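Local atomic coordinates of putative NAD(P)H-dependent FMN-containing oxidoreductase YwqN (Bacillus subtilis, PDB entry 1RLI), a protein that probably acts as an NAD(P)H-dependent, FMN-containing oxidoreductase of the SsuE family. Residues S114-P128 with M146-N159. Numbering follows the deposited sequence.
Sequences SVKQAYVIAVGGDNP and MGMSFKGYVLGEGN
Lys151 lays its CB over one face of the Tyr119 ring, 3.7 Å from the ring centroid and 28° off the normal, a CH-pi contact displaced toward the CZ rim. With CG beside its own backbone N (chi1 -61°) and a second bend at chi2, the lysine chain runs on past Gln117, CG lying 3.9 Å from Gln117 CB. A leucine in place of Tyr119 would probably leave Lys151 CB without its aromatic face and Lys179 N without the hydroxyl it bonds. On the other face of the sheet, Phe150 CE1 meets Val120 CG2 at 3.6 Å, while Ala118 O lies in the Phe150 ring plane at its edge. Leucine methyl CD2 of Leu155 reaches Ala122 CB at 4.0 Å. These side chains hang from parallel strands 117-124 and 149-157, whose axes differ by 4°; Ala118 N to Ser149 O (2.8 Å) and Gly156 N to Ala122 O (2.8 Å) are among their nearly straight bonds. Helix 133-146 makes the right-handed beta-alpha-beta crossover of this flavodoxin-like fold and packs Phe139 and Phe143 on Val120. Strand 74-80 flanks 117-124, helix 18-27 packs on Ile121 and Val123, and strand 149-157 forms the sheet's edge within the chain.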
loop_
_atom_site.group_PDB
_atom_site.type_symbol
_atom_site.label_atom_id
_atom_site.label_comp_id
_atom_site.label_asym_id
_atom_site.label_seq_id
_atom_site.Cartn_x
_atom_site.Cartn_y
_atom_site.Cartn_z
ATOM N N SER D 114 -6.249 -22.004 8.205
ATOM C CA SER D 114 -5.181 -22.036 7.205
ATOM C C SER D 114 -5.502 -22.727 5.884
ATOM O O SER D 114 -4.803 -22.487 4.901
ATOM C CB SER D 114 -3.904 -22.661 7.796
ATOM O OG SER D 114 -4.000 -24.087 7.850
ATOM N N VAL D 115 -6.525 -23.584 5.839
ATOM C CA VAL D 115 -6.860 -24.238 4.579
ATOM C C VAL D 115 -8.059 -23.578 3.898
ATOM O O VAL D 115 -8.533 -24.052 2.867
ATOM C CB VAL D 115 -7.142 -25.774 4.753
ATOM C CG1 VAL D 115 -5.898 -26.466 5.288
ATOM C CG2 VAL D 115 -8.336 -26.010 5.663
ATOM N N LYS D 116 -8.531 -22.460 4.447
ATOM C CA LYS D 116 -9.681 -21.779 3.851
ATOM C C LYS D 116 -9.281 -20.754 2.799
ATOM O O LYS D 116 -8.146 -20.300 2.768
ATOM C CB LYS D 116 -10.527 -21.099 4.938
ATOM C CG LYS D 116 -11.077 -22.087 5.977
ATOM C CD LYS D 116 -11.992 -21.436 6.993
ATOM C CE LYS D 116 -12.371 -22.421 8.115
ATOM N NZ LYS D 116 -13.102 -23.635 7.611
ATOM N N GLN D 117 -10.221 -20.428 1.917
ATOM C CA GLN D 117 -10.010 -19.449 0.856
ATOM C C GLN D 117 -10.802 -18.214 1.250
ATOM O O GLN D 117 -11.966 -18.325 1.632
ATOM C CB GLN D 117 -10.531 -19.986 -0.478
ATOM C CG GLN D 117 -9.785 -21.228 -0.936
ATOM C CD GLN D 117 -10.317 -21.775 -2.235
ATOM O OE1 GLN D 117 -11.513 -22.039 -2.369
ATOM N NE2 GLN D 117 -9.430 -21.955 -3.205
ATOM N N ALA D 118 -10.175 -17.049 1.142
ATOM C CA ALA D 118 -10.833 -15.805 1.531
ATOM C C ALA D 118 -11.024 -14.839 0.376
ATOM O O ALA D 118 -10.172 -14.750 -0.501
ATOM C CB ALA D 118 -10.006 -15.110 2.625
ATOM N N TYR D 119 -12.139 -14.106 0.418
ATOM C CA TYR D 119 -12.487 -13.086 -0.575
ATOM C C TYR D 119 -12.973 -11.884 0.199
ATOM O O TYR D 119 -13.455 -12.022 1.331
ATOM C CB TYR D 119 -13.639 -13.525 -1.473
ATOM C CG TYR D 119 -13.285 -14.655 -2.402
ATOM C CD1 TYR D 119 -12.912 -14.405 -3.729
ATOM C CD2 TYR D 119 -13.335 -15.980 -1.959
ATOM C CE1 TYR D 119 -12.603 -15.463 -4.598
ATOM C CE2 TYR D 119 -13.028 -17.042 -2.821
ATOM C CZ TYR D 119 -12.669 -16.772 -4.135
ATOM O OH TYR D 119 -12.400 -17.834 -4.986
ATOM N N VAL D 120 -12.878 -10.706 -0.415
ATOM C CA VAL D 120 -13.332 -9.476 0.233
ATOM C C VAL D 120 -14.224 -8.653 -0.702
ATOM O O VAL D 120 -13.925 -8.518 -1.883
ATOM C CB VAL D 120 -12.129 -8.572 0.641
ATOM C CG1 VAL D 120 -12.633 -7.211 1.141
ATOM C CG2 VAL D 120 -11.283 -9.265 1.745
ATOM N N ILE D 121 -15.314 -8.115 -0.164
ATOM C CA ILE D 121 -16.202 -7.222 -0.920
ATOM C C ILE D 121 -16.266 -5.974 -0.034
ATOM O O ILE D 121 -16.680 -6.066 1.123
ATOM C CB ILE D 121 -17.635 -7.791 -1.072
ATOM C CG1 ILE D 121 -17.601 -9.047 -1.951
ATOM C CG2 ILE D 121 -18.543 -6.735 -1.681
ATOM C CD1 ILE D 121 -18.913 -9.779 -2.001
ATOM N N ALA D 122 -15.841 -4.826 -0.558
ATOM C CA ALA D 122 -15.846 -3.585 0.213
ATOM C C ALA D 122 -16.448 -2.462 -0.620
ATOM O O ALA D 122 -16.115 -2.286 -1.798
ATOM C CB ALA D 122 -14.420 -3.214 0.648
ATOM N N VAL D 123 -17.336 -1.706 -0.001
ATOM C CA VAL D 123 -18.008 -0.628 -0.706
ATOM C C VAL D 123 -17.796 0.674 0.026
ATOM O O VAL D 123 -17.989 0.734 1.231
ATOM C CB VAL D 123 -19.532 -0.900 -0.793
ATOM C CG1 VAL D 123 -20.215 0.221 -1.576
ATOM C CG2 VAL D 123 -19.784 -2.242 -1.448
ATOM N N GLY D 124 -17.423 1.714 -0.722
ATOM C CA GLY D 124 -17.184 3.023 -0.135
ATOM C C GLY D 124 -17.622 4.128 -1.081
ATOM O O GLY D 124 -17.771 3.894 -2.277
ATOM N N GLY D 125 -17.811 5.339 -0.554
ATOM C CA GLY D 125 -18.252 6.434 -1.402
ATOM C C GLY D 125 -17.192 7.452 -1.755
ATOM O O GLY D 125 -17.475 8.462 -2.409
ATOM N N ASP D 126 -15.957 7.189 -1.343
ATOM C CA ASP D 126 -14.857 8.116 -1.599
ATOM C C ASP D 126 -13.767 7.438 -2.446
ATOM O O ASP D 126 -12.789 6.948 -1.894
ATOM C CB ASP D 126 -14.291 8.572 -0.244
ATOM C CG ASP D 126 -13.305 9.731 -0.356
ATOM O OD1 ASP D 126 -13.016 10.196 -1.480
ATOM O OD2 ASP D 126 -12.822 10.178 0.710
ATOM N N ASN D 127 -13.957 7.418 -3.768
ATOM C CA ASN D 127 -13.019 6.821 -4.741
ATOM C C ASN D 127 -12.328 5.562 -4.204
ATOM O O ASN D 127 -11.095 5.454 -4.165
ATOM C CB ASN D 127 -11.970 7.852 -5.169
ATOM C CG ASN D 127 -11.228 7.443 -6.432
ATOM O OD1 ASN D 127 -11.712 6.629 -7.230
ATOM N ND2 ASN D 127 -10.058 8.027 -6.634
ATOM N N PRO D 128 -13.135 4.585 -3.805
ATOM C CA PRO D 128 -12.703 3.299 -3.251
ATOM C C PRO D 128 -11.646 2.565 -4.074
ATOM O O PRO D 128 -10.760 1.947 -3.499
ATOM C CB PRO D 128 -13.999 2.496 -3.166
ATOM C CG PRO D 128 -15.080 3.521 -3.182
ATOM C CD PRO D 128 -14.579 4.580 -4.097
ATOM N N MET D 146 -2.857 -15.782 8.852
ATOM C CA MET D 146 -3.660 -16.959 9.140
ATOM C C MET D 146 -3.384 -18.080 8.145
ATOM O O MET D 146 -3.911 -19.175 8.298
ATOM C CB MET D 146 -5.154 -16.611 9.112
ATOM C CG MET D 146 -5.618 -15.629 10.184
ATOM S SD MET D 146 -5.402 -16.200 11.893
ATOM C CE MET D 146 -6.692 -17.488 12.032
ATOM N N GLY D 147 -2.564 -17.806 7.136
ATOM C CA GLY D 147 -2.250 -18.813 6.132
ATOM C C GLY D 147 -3.367 -19.023 5.135
ATOM O O GLY D 147 -3.342 -19.954 4.325
ATOM N N MET D 148 -4.358 -18.146 5.187
ATOM C CA MET D 148 -5.507 -18.212 4.299
ATOM C C MET D 148 -5.178 -17.623 2.930
ATOM O O MET D 148 -4.549 -16.578 2.844
ATOM C CB MET D 148 -6.655 -17.422 4.927
ATOM C CG MET D 148 -7.006 -17.902 6.344
ATOM S SD MET D 148 -8.001 -16.718 7.274
ATOM C CE MET D 148 -9.511 -16.732 6.217
ATOM N N SER D 149 -5.613 -18.293 1.867
ATOM C CA SER D 149 -5.368 -17.796 0.522
ATOM C C SER D 149 -6.368 -16.680 0.189
ATOM O O SER D 149 -7.572 -16.875 0.255
ATOM C CB SER D 149 -5.511 -18.927 -0.496
ATOM O OG SER D 149 -4.567 -19.946 -0.227
ATOM N N PHE D 150 -5.838 -15.524 -0.187
ATOM C CA PHE D 150 -6.650 -14.355 -0.529
ATOM C C PHE D 150 -6.854 -14.480 -2.014
ATOM O O PHE D 150 -5.987 -14.078 -2.798
ATOM C CB PHE D 150 -5.868 -13.074 -0.188
ATOM C CG PHE D 150 -6.693 -11.816 -0.221
ATOM C CD1 PHE D 150 -8.061 -11.851 -0.479
ATOM C CD2 PHE D 150 -6.089 -10.589 0.021
ATOM C CE1 PHE D 150 -8.822 -10.645 -0.496
ATOM C CE2 PHE D 150 -6.823 -9.404 0.012
ATOM C CZ PHE D 150 -8.186 -9.427 -0.246
ATOM N N LYS D 151 -8.013 -15.042 -2.379
ATOM C CA LYS D 151 -8.376 -15.349 -3.761
ATOM C C LYS D 151 -8.920 -14.231 -4.638
ATOM O O LYS D 151 -8.801 -14.304 -5.861
ATOM C CB LYS D 151 -9.380 -16.496 -3.768
ATOM C CG LYS D 151 -8.846 -17.797 -3.165
ATOM C CD LYS D 151 -7.705 -18.359 -3.997
ATOM C CE LYS D 151 -7.342 -19.777 -3.551
ATOM N NZ LYS D 151 -6.153 -20.317 -4.269
ATOM N N GLY D 152 -9.527 -13.209 -4.052
ATOM C CA GLY D 152 -10.038 -12.133 -4.893
ATOM C C GLY D 152 -10.829 -11.139 -4.078
ATOM O O GLY D 152 -11.123 -11.406 -2.915
ATOM N N TYR D 153 -11.153 -9.994 -4.675
ATOM C CA TYR D 153 -11.940 -8.977 -3.980
ATOM C C TYR D 153 -12.648 -8.117 -4.996
ATOM O O TYR D 153 -12.381 -8.192 -6.199
ATOM C CB TYR D 153 -11.042 -8.067 -3.131
ATOM C CG TYR D 153 -10.040 -7.294 -3.961
ATOM C CD1 TYR D 153 -10.362 -6.051 -4.527
ATOM C CD2 TYR D 153 -8.786 -7.847 -4.239
ATOM C CE1 TYR D 153 -9.440 -5.387 -5.357
ATOM C CE2 TYR D 153 -7.874 -7.195 -5.054
ATOM C CZ TYR D 153 -8.203 -5.979 -5.606
ATOM O OH TYR D 153 -7.255 -5.370 -6.412
ATOM N N VAL D 154 -13.555 -7.294 -4.492
ATOM C CA VAL D 154 -14.268 -6.339 -5.301
ATOM C C VAL D 154 -14.359 -5.027 -4.511
ATOM O O VAL D 154 -14.715 -5.035 -3.329
ATOM C CB VAL D 154 -15.717 -6.823 -5.635
ATOM C CG1 VAL D 154 -16.440 -5.739 -6.446
ATOM C CG2 VAL D 154 -15.669 -8.136 -6.413
ATOM N N LEU D 155 -13.994 -3.905 -5.137
ATOM C CA LEU D 155 -14.124 -2.595 -4.485
ATOM C C LEU D 155 -15.257 -1.926 -5.245
ATOM O O LEU D 155 -15.159 -1.730 -6.461
ATOM C CB LEU D 155 -12.848 -1.765 -4.626
ATOM C CG LEU D 155 -11.702 -2.145 -3.682
ATOM C CD1 LEU D 155 -10.412 -1.460 -4.146
ATOM C CD2 LEU D 155 -12.046 -1.708 -2.256
ATOM N N GLY D 156 -16.332 -1.601 -4.535
ATOM C CA GLY D 156 -17.492 -1.002 -5.176
ATOM C C GLY D 156 -17.753 0.399 -4.680
ATOM O O GLY D 156 -17.383 0.749 -3.567
ATOM N N GLU D 157 -18.420 1.204 -5.497
ATOM C CA GLU D 157 -18.694 2.583 -5.126
ATOM C C GLU D 157 -20.154 2.787 -4.730
ATOM O O GLU D 157 -21.067 2.389 -5.452
ATOM C CB GLU D 157 -18.311 3.491 -6.299
ATOM C CG GLU D 157 -18.342 4.970 -6.005
ATOM C CD GLU D 157 -17.578 5.760 -7.046
ATOM O OE1 GLU D 157 -17.822 5.540 -8.255
ATOM O OE2 GLU D 157 -16.733 6.596 -6.658
ATOM N N GLY D 158 -20.365 3.410 -3.574
ATOM C CA GLY D 158 -21.713 3.634 -3.097
ATOM C C GLY D 158 -21.744 4.404 -1.798
ATOM O O GLY D 158 -20.854 4.258 -0.962
ATOM N N ASN D 159 -22.775 5.227 -1.631
ATOM C CA ASN D 159 -22.936 6.041 -0.428
ATOM C C ASN D 159 -24.250 5.729 0.272
ATOM O O ASN D 159 -24.284 5.481 1.477
ATOM C CB ASN D 159 -22.906 7.532 -0.787
ATOM C CG ASN D 159 -21.502 8.096 -0.826
ATOM O OD1 ASN D 159 -20.799 8.098 0.185
ATOM N ND2 ASN D 159 -21.085 8.582 -1.993
HETATM O O HOH W 1 -5.592 -21.402 2.460
#